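Local structure of phenylalanine hydroxylase (Colwellia psychrerythraea, 2V27) at residues Glu23-Arg34 and Ile106-Tyr114; Tyr162-Leu170 and Arg178-Ser186. The protein probably hydroxylates L-phenylalanine to L-tyrosine with molecular oxygen and tetrahydrobiopterin at a non-haem iron site, the first step of phenylalanine degradation. All coordinates share one frame; numbering follows the deposited sequence. Where two conformers were deposited one is given.

Contact 1: residues Glu23-Arg34 and Ile106-Tyr114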
# COMPACT_ATOMS: atom_id res chain seq x y z
N GLU B 23 -22.76 11.05 20.05
CA GLU B 23 -21.43 11.02 19.38
C GLU B 23 -21.41 10.12 18.14
O GLU B 23 -20.84 10.48 17.12
CB GLU B 23 -20.30 10.61 20.34
CG GLU B 23 -18.94 10.40 19.67
CD GLU B 23 -18.27 11.68 19.14
OE1 GLU B 23 -18.90 12.78 19.02
OE2 GLU B 23 -17.07 11.57 18.84
N GLU B 24 -22.02 8.94 18.25
CA GLU B 24 -22.10 8.03 17.08
C GLU B 24 -22.92 8.69 15.96
O GLU B 24 -22.55 8.61 14.77
CB GLU B 24 -22.65 6.67 17.54
CG GLU B 24 -21.62 5.89 18.29
CD GLU B 24 -22.18 4.77 19.11
OE1 GLU B 24 -23.37 4.82 19.51
OE2 GLU B 24 -21.41 3.82 19.33
N ASN B 25 -24.02 9.36 16.30
CA ASN B 25 -24.84 10.05 15.31
C ASN B 25 -24.09 11.22 14.66
O ASN B 25 -24.24 11.48 13.47
CB ASN B 25 -26.16 10.56 15.92
CG ASN B 25 -27.16 9.43 16.19
OD1 ASN B 25 -27.20 8.38 15.47
ND2 ASN B 25 -27.99 9.64 17.22
N LEU B 26 -23.29 11.93 15.46
CA LEU B 26 -22.47 13.01 14.94
C LEU B 26 -21.40 12.47 13.98
O LEU B 26 -21.14 13.11 12.96
CB LEU B 26 -21.83 13.77 16.10
CG LEU B 26 -21.19 15.12 15.79
CD1 LEU B 26 -22.22 16.10 15.25
CD2 LEU B 26 -20.58 15.70 17.09
N ILE B 27 -20.80 11.31 14.29
CA ILE B 27 -19.86 10.66 13.35
C ILE B 27 -20.59 10.35 12.00
O ILE B 27 -20.14 10.76 10.89
CB ILE B 27 -19.23 9.42 13.98
CG1 ILE B 27 -18.27 9.83 15.12
CG2 ILE B 27 -18.48 8.57 12.93
CD1 ILE B 27 -18.03 8.69 16.12
N TRP B 28 -21.73 9.66 12.07
CA TRP B 28 -22.55 9.50 10.85
C TRP B 28 -22.78 10.80 10.07
O TRP B 28 -22.61 10.86 8.85
CB TRP B 28 -23.93 8.84 11.19
CG TRP B 28 -24.86 8.75 9.99
CD1 TRP B 28 -25.64 9.72 9.48
CD2 TRP B 28 -25.04 7.60 9.14
NE1 TRP B 28 -26.32 9.27 8.36
CE2 TRP B 28 -25.96 7.98 8.13
CE3 TRP B 28 -24.53 6.30 9.17
CZ2 TRP B 28 -26.40 7.09 7.17
CZ3 TRP B 28 -24.93 5.39 8.15
CH2 TRP B 28 -25.88 5.80 7.18
N GLN B 29 -23.15 11.87 10.77
CA GLN B 29 -23.49 13.12 10.08
C GLN B 29 -22.26 13.67 9.32
O GLN B 29 -22.40 14.16 8.19
CB GLN B 29 -23.95 14.17 11.10
CG GLN B 29 -24.37 15.47 10.49
CD GLN B 29 -24.87 16.43 11.57
OE1 GLN B 29 -24.36 16.42 12.70
NE2 GLN B 29 -25.84 17.25 11.22
N GLU B 30 -21.11 13.59 9.98
CA GLU B 30 -19.87 14.10 9.40
C GLU B 30 -19.47 13.28 8.18
O GLU B 30 -19.15 13.84 7.11
CB GLU B 30 -18.75 14.15 10.44
CG GLU B 30 -18.92 15.34 11.38
CD GLU B 30 -17.79 15.50 12.37
OE1 GLU B 30 -16.63 15.11 12.04
OE2 GLU B 30 -18.07 16.01 13.48
N LEU B 31 -19.54 11.95 8.32
CA LEU B 31 -19.30 11.03 7.19
C LEU B 31 -20.24 11.25 6.00
O LEU B 31 -19.80 11.31 4.83
CB LEU B 31 -19.41 9.59 7.63
CG LEU B 31 -18.38 9.10 8.64
CD1 LEU B 31 -18.66 7.69 9.17
CD2 LEU B 31 -16.95 9.20 8.08
N PHE B 32 -21.52 11.46 6.28
CA PHE B 32 -22.55 11.64 5.26
C PHE B 32 -22.33 12.97 4.56
O PHE B 32 -22.27 13.04 3.32
CB PHE B 32 -23.94 11.62 5.94
CG PHE B 32 -25.07 11.35 5.00
CD1 PHE B 32 -25.60 10.07 4.92
CD2 PHE B 32 -25.62 12.35 4.18
CE1 PHE B 32 -26.64 9.77 4.10
CE2 PHE B 32 -26.67 12.05 3.31
CZ PHE B 32 -27.19 10.74 3.28
N THR B 33 -22.22 14.04 5.35
CA THR B 33 -22.10 15.37 4.73
C THR B 33 -20.86 15.47 3.83
O THR B 33 -20.94 16.02 2.73
CB THR B 33 -22.07 16.53 5.77
OG1 THR B 33 -21.17 16.20 6.84
CG2 THR B 33 -23.43 16.79 6.29
N ARG B 34 -19.72 14.97 4.32
CA ARG B 34 -18.48 14.99 3.54
C ARG B 34 -18.61 14.14 2.26
O ARG B 34 -18.12 14.54 1.21
CB ARG B 34 -17.24 14.61 4.35
CG ARG B 34 -17.02 13.15 4.54
CD ARG B 34 -15.85 12.90 5.47
NE ARG B 34 -15.52 11.48 5.45
CZ ARG B 34 -14.52 10.92 6.09
NH1 ARG B 34 -13.70 11.66 6.87
NH2 ARG B 34 -14.34 9.61 5.95
N ILE B 106 -20.29 1.78 14.33
CA ILE B 106 -19.71 2.86 13.52
C ILE B 106 -18.27 3.11 13.99
O ILE B 106 -17.95 2.96 15.20
CB ILE B 106 -20.59 4.12 13.51
CG1 ILE B 106 -20.24 5.03 12.33
CG2 ILE B 106 -20.54 4.87 14.87
CD1 ILE B 106 -21.28 6.07 12.02
N ARG B 107 -17.40 3.47 13.03
CA ARG B 107 -16.02 3.82 13.34
C ARG B 107 -15.89 4.86 14.48
O ARG B 107 -16.79 5.68 14.68
CB ARG B 107 -15.34 4.35 12.05
CG ARG B 107 -15.84 5.72 11.61
CD ARG B 107 -15.41 5.98 10.16
NE ARG B 107 -16.15 5.09 9.27
CZ ARG B 107 -15.99 5.07 7.95
NH1 ARG B 107 -15.13 5.91 7.39
NH2 ARG B 107 -16.75 4.26 7.19
N SER B 108 -14.76 4.83 15.19
CA SER B 108 -14.41 5.90 16.14
C SER B 108 -14.06 7.22 15.41
O SER B 108 -13.73 7.22 14.22
CB SER B 108 -13.19 5.48 16.97
OG SER B 108 -12.00 5.50 16.17
N ARG B 109 -14.11 8.34 16.12
CA ARG B 109 -13.59 9.60 15.58
C ARG B 109 -12.18 9.49 15.05
O ARG B 109 -11.90 10.04 13.99
CB ARG B 109 -13.62 10.71 16.62
CG ARG B 109 -14.96 11.29 16.72
CD ARG B 109 -14.96 12.77 16.85
NE ARG B 109 -16.30 13.23 16.53
CZ ARG B 109 -16.62 13.91 15.44
NH1 ARG B 109 -15.69 14.26 14.55
NH2 ARG B 109 -17.89 14.27 15.26
N GLU B 110 -11.31 8.79 15.76
CA GLU B 110 -9.93 8.66 15.34
C GLU B 110 -9.83 8.02 13.95
O GLU B 110 -8.98 8.42 13.17
CB GLU B 110 -9.09 7.88 16.35
N GLU B 111 -10.73 7.08 13.64
CA GLU B 111 -10.71 6.36 12.35
C GLU B 111 -11.64 6.95 11.29
O GLU B 111 -11.98 6.25 10.33
CB GLU B 111 -11.12 4.89 12.54
CG GLU B 111 -10.38 4.13 13.59
CD GLU B 111 -11.12 2.85 14.03
OE1 GLU B 111 -10.44 1.81 14.01
OE2 GLU B 111 -12.36 2.88 14.39
N MET B 112 -12.07 8.20 11.46
CA MET B 112 -13.01 8.85 10.53
C MET B 112 -12.66 8.53 9.07
O MET B 112 -13.47 7.97 8.32
CB MET B 112 -13.03 10.37 10.78
CG MET B 112 -14.19 11.15 10.18
SD MET B 112 -15.80 10.79 10.94
CE MET B 112 -15.28 9.97 12.44
N ASP B 113 -11.44 8.86 8.70
CA ASP B 113 -11.02 8.86 7.29
C ASP B 113 -10.78 7.49 6.71
O ASP B 113 -10.73 7.37 5.47
CB ASP B 113 -9.75 9.72 7.08
CG ASP B 113 -9.97 11.16 7.47
OD1 ASP B 113 -11.13 11.60 7.45
OD2 ASP B 113 -8.97 11.88 7.80
N TYR B 114 -10.61 6.46 7.53
CA TYR B 114 -10.38 5.09 7.06
C TYR B 114 -10.46 4.07 8.17
O TYR B 114 -9.87 4.29 9.23
CB TYR B 114 -9.00 4.90 6.33
CG TYR B 114 -8.77 3.44 5.94
CD1 TYR B 114 -9.30 2.92 4.75
CD2 TYR B 114 -8.08 2.57 6.80
CE1 TYR B 114 -9.11 1.59 4.42
CE2 TYR B 114 -7.91 1.26 6.48
CZ TYR B 114 -8.45 0.76 5.30
OH TYR B 114 -8.27 -0.56 4.95
O HOH W 1 -15.36 8.55 18.71
O HOH W 2 -14.96 6.93 4.74
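R109 meets two glutamates of the helix, E30 and E23, with the rim of its guanidinium group. NH1 of R109 donates to OE1 of E30 at 2.8 Å, arriving on the syn side but 32° out of the carboxylate plane, while NH2 reaches the other oxygen, so the salt bridge is two-pronged although the two planes stand 51° apart. NE of R109 adds a weak bond to OE2 of E23 (2.9 Å), made possible because the E23 chain bends at chi2 (69°) back toward the loop. CG1 of I27 lies over a face of the same guanidinium. With alanine at R109, E23 and E30 are likely to lose their shared counter-charge, and the flank of I27 its cover.

In this biopterin-dependent hydroxylase domain, the network borders the apolar seam by which helix 22-38 packs on the loop from strand 99-103 into helix 120-131, which carries iron ligand H122. CG2 of I27 touches CE of M112 at 3.5 Å, and CD1 of I106 approaches the backbone of W28, 3.6 Å from its N. L31 forks: CD1 rests over a face of the R107 guanidinium, 3.6 Å above its plane, and CD2 packs against SD of M112.

At the far end R34, extended from CG to NE, carries its guanidinium to D113, where NH1 meets OD1 nearly along the C-O bond (2.6 Å); K264 of the second subunit pairs with the other oxygen of D113. R107 NH1 donates to M112 O at 2.8 Å, in its own guanidinium plane, and NE of R107 forms a salt bridge with D119.

Contact 2: residues Tyr162-Leu170 and Arg178-Ser186. With FE (Fe (III) ion), chain E.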
# COMPACT_ATOMS: atom_id res chain seq x y z
N TYR B 162 -15.95 -10.03 -6.82
CA TYR B 162 -16.73 -9.14 -5.96
C TYR B 162 -15.92 -7.86 -5.76
O TYR B 162 -16.46 -6.73 -5.86
CB TYR B 162 -16.94 -9.86 -4.62
CG TYR B 162 -17.96 -9.22 -3.68
CD1 TYR B 162 -19.31 -9.60 -3.75
CD2 TYR B 162 -17.58 -8.27 -2.74
CE1 TYR B 162 -20.28 -9.05 -2.91
CE2 TYR B 162 -18.57 -7.72 -1.85
CZ TYR B 162 -19.90 -8.16 -1.97
OH TYR B 162 -20.96 -7.68 -1.18
N TRP B 163 -14.61 -8.01 -5.53
CA TRP B 163 -13.74 -6.88 -5.25
C TRP B 163 -13.79 -5.89 -6.42
O TRP B 163 -13.94 -4.69 -6.21
CB TRP B 163 -12.30 -7.39 -5.05
CG TRP B 163 -11.32 -6.30 -4.74
CD1 TRP B 163 -10.37 -5.73 -5.61
CD2 TRP B 163 -11.11 -5.68 -3.47
NE1 TRP B 163 -9.62 -4.78 -4.92
CE2 TRP B 163 -10.04 -4.74 -3.60
CE3 TRP B 163 -11.75 -5.81 -2.22
CZ2 TRP B 163 -9.60 -3.93 -2.52
CZ3 TRP B 163 -11.30 -5.02 -1.15
CH2 TRP B 163 -10.24 -4.09 -1.30
N PHE B 164 -13.65 -6.41 -7.62
CA PHE B 164 -13.59 -5.56 -8.78
C PHE B 164 -14.92 -5.04 -9.31
O PHE B 164 -14.94 -4.27 -10.28
CB PHE B 164 -12.80 -6.26 -9.86
CG PHE B 164 -11.31 -6.26 -9.56
CD1 PHE B 164 -10.62 -7.47 -9.27
CD2 PHE B 164 -10.62 -5.03 -9.54
CE1 PHE B 164 -9.22 -7.46 -9.02
CE2 PHE B 164 -9.25 -4.98 -9.29
CZ PHE B 164 -8.53 -6.20 -9.04
N THR B 165 -16.05 -5.46 -8.69
CA THR B 165 -17.40 -5.03 -9.11
C THR B 165 -18.05 -4.33 -7.91
O THR B 165 -17.99 -3.11 -7.80
CB THR B 165 -18.27 -6.24 -9.64
OG1 THR B 165 -18.25 -7.33 -8.69
CG2 THR B 165 -17.68 -6.71 -10.97
N ILE B 166 -18.64 -5.10 -7.00
CA ILE B 166 -19.34 -4.51 -5.87
C ILE B 166 -18.48 -3.58 -5.01
O ILE B 166 -19.03 -2.57 -4.50
CB ILE B 166 -19.97 -5.67 -5.04
CG1 ILE B 166 -21.13 -6.28 -5.91
CG2 ILE B 166 -20.49 -5.19 -3.64
CD1 ILE B 166 -21.71 -7.52 -5.39
N GLU B 167 -17.19 -3.92 -4.79
CA GLU B 167 -16.38 -3.03 -3.95
C GLU B 167 -15.74 -1.86 -4.74
O GLU B 167 -15.83 -0.70 -4.28
CB GLU B 167 -15.36 -3.81 -3.08
CG GLU B 167 -16.07 -4.81 -2.19
CD GLU B 167 -16.87 -4.12 -1.04
OE1 GLU B 167 -17.62 -4.85 -0.36
OE2 GLU B 167 -16.73 -2.90 -0.78
N PHE B 168 -15.08 -2.15 -5.86
CA PHE B 168 -14.29 -1.12 -6.57
C PHE B 168 -14.67 -0.86 -8.02
O PHE B 168 -13.89 -0.32 -8.80
CB PHE B 168 -12.77 -1.42 -6.41
CG PHE B 168 -12.29 -1.10 -5.02
CD1 PHE B 168 -12.41 -2.03 -4.00
CD2 PHE B 168 -11.86 0.20 -4.71
CE1 PHE B 168 -12.09 -1.69 -2.68
CE2 PHE B 168 -11.53 0.54 -3.40
CZ PHE B 168 -11.65 -0.42 -2.38
N GLY B 169 -15.89 -1.24 -8.38
CA GLY B 169 -16.36 -1.04 -9.75
C GLY B 169 -16.51 0.41 -10.18
O GLY B 169 -16.96 1.25 -9.41
N LEU B 170 -16.10 0.66 -11.41
CA LEU B 170 -16.29 1.95 -12.03
C LEU B 170 -17.14 1.82 -13.28
O LEU B 170 -17.31 0.71 -13.82
CB LEU B 170 -14.93 2.57 -12.44
CG LEU B 170 -13.89 2.72 -11.32
CD1 LEU B 170 -12.63 3.42 -11.89
CD2 LEU B 170 -14.46 3.55 -10.17
N ARG B 178 -17.54 7.26 -13.78
CA ARG B 178 -18.43 7.26 -12.61
C ARG B 178 -18.08 6.05 -11.76
O ARG B 178 -17.28 5.15 -12.15
CB ARG B 178 -19.92 7.26 -13.02
CG ARG B 178 -20.40 8.52 -13.83
CD ARG B 178 -20.38 9.77 -12.98
NE ARG B 178 -21.02 10.89 -13.67
CZ ARG B 178 -20.34 11.72 -14.46
NH1 ARG B 178 -19.03 11.53 -14.61
NH2 ARG B 178 -20.97 12.75 -15.08
N ILE B 179 -18.74 5.99 -10.62
CA ILE B 179 -18.46 4.99 -9.58
C ILE B 179 -19.68 4.17 -9.19
O ILE B 179 -20.75 4.74 -8.94
CB ILE B 179 -17.99 5.67 -8.26
CG1 ILE B 179 -16.79 6.60 -8.53
CG2 ILE B 179 -17.59 4.60 -7.22
CD1 ILE B 179 -16.66 7.69 -7.47
N TYR B 180 -19.53 2.84 -9.16
CA TYR B 180 -20.60 2.04 -8.55
C TYR B 180 -20.13 1.19 -7.35
O TYR B 180 -20.96 0.72 -6.57
CB TYR B 180 -21.43 1.21 -9.57
CG TYR B 180 -20.76 -0.02 -10.11
CD1 TYR B 180 -21.01 -1.28 -9.53
CD2 TYR B 180 -19.81 0.06 -11.17
CE1 TYR B 180 -20.39 -2.42 -10.02
CE2 TYR B 180 -19.19 -1.09 -11.68
CZ TYR B 180 -19.47 -2.32 -11.11
OH TYR B 180 -18.84 -3.50 -11.51
N GLY B 181 -18.81 1.02 -7.21
CA GLY B 181 -18.25 0.22 -6.11
C GLY B 181 -18.38 0.89 -4.73
O GLY B 181 -17.98 2.06 -4.54
N GLY B 182 -18.91 0.13 -3.75
CA GLY B 182 -19.20 0.71 -2.42
C GLY B 182 -17.97 1.11 -1.59
O GLY B 182 -18.01 2.07 -0.79
N GLY B 183 -16.85 0.41 -1.83
CA GLY B 183 -15.57 0.73 -1.19
C GLY B 183 -15.07 2.11 -1.61
O GLY B 183 -14.32 2.76 -0.86
N VAL B 184 -15.45 2.55 -2.83
CA VAL B 184 -15.07 3.85 -3.34
C VAL B 184 -16.10 4.87 -2.85
O VAL B 184 -15.73 5.96 -2.33
CB VAL B 184 -15.04 3.84 -4.89
CG1 VAL B 184 -14.56 5.20 -5.41
CG2 VAL B 184 -14.11 2.74 -5.47
N LEU B 185 -17.40 4.54 -3.00
CA LEU B 185 -18.51 5.49 -2.71
C LEU B 185 -18.52 5.98 -1.28
O LEU B 185 -19.06 7.07 -1.03
CB LEU B 185 -19.89 4.83 -3.07
CG LEU B 185 -20.15 4.66 -4.57
CD1 LEU B 185 -21.24 3.64 -4.94
CD2 LEU B 185 -20.58 5.98 -5.20
N SER B 186 -18.09 5.14 -0.34
CA SER B 186 -18.16 5.53 1.05
C SER B 186 -16.91 6.23 1.58
O SER B 186 -16.83 6.47 2.75
CB SER B 186 -18.47 4.31 1.93
OG SER B 186 -17.39 3.36 1.87
FE FE E . -18.20 -3.27 0.93
O HOH W 3 -16.34 -3.31 -12.58
O HOH W 4 -16.55 -4.19 2.16
O HOH W 5 -19.30 -4.51 2.21
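T165 comes first against Y180, the tyrosine hydroxyl lying alongside it with OH 3.2 Å from CA of T165. Water 3 joins this OH to the carbonyl of F164, accepting from one and donating to the other as O of F164 requires. The Y180 ring gets there because its CG stands between the backbone N and the carbonyl carbon (chi1 76°), which swings the ring across the end of helix 152-167.

I166 offers its carbonyl to the next helix: G182 N donates to I166 O at 2.8 Å with an N-H...O angle of 164°, and CA of G181 adds a CA-H...O contact to the same oxygen. E167 then does two things. Its carbonyl takes a weak bond from G183 N, and its side chain, bent at chi2 (-71°), turns both oxygens to the iron, OE1 at 2.1 Å and OE2 at 2.3 Å. H122, H127 and waters 4 and 5 complete the coordination, the two-histidine, one-carboxylate facial triad of this hydroxylase family.

F168 leaves the helix and sets CD2 3.5 Å from CG2 of V184. At G169 the CA sits over the Y180 ring, 3.8 Å from its centroid, a CH-pi contact for which a side chain would leave no room. O of G169 accepts from Y180 N and G181 N, both approaching from the same face of its plane. L170 pairs with I179 as a non-hydrogen-bonded antiparallel bridge, CD2 beside CG1 at 4.2 Å.

Strand 223-227 borders this hairpin through L170, helix 188-196 covers I179 and V184, and helix 134-147 packs on I166 and Y180.

In the fold
Contact 2 lies deep, its centre about 6 Å from that of the chain, and 12 of its 14 touching residues are buried; contact 1 is farther out, about 19 Å from the chain centre, and only half buried. Their chemistry follows: arginine-carboxylate salt bridges flank an apolar seam in contact 1, whereas backbone bonds and glycine packing dominate contact 2, with one carboxylate given to the iron. They share no element, and their nearest atoms stay about 5 Å apart. Helix 120-131 connects the two: it carries the iron ligands H122 and H127, which share the metal with E167 of contact 2, and it packs on W28, L31, I106 and R107 of contact 1.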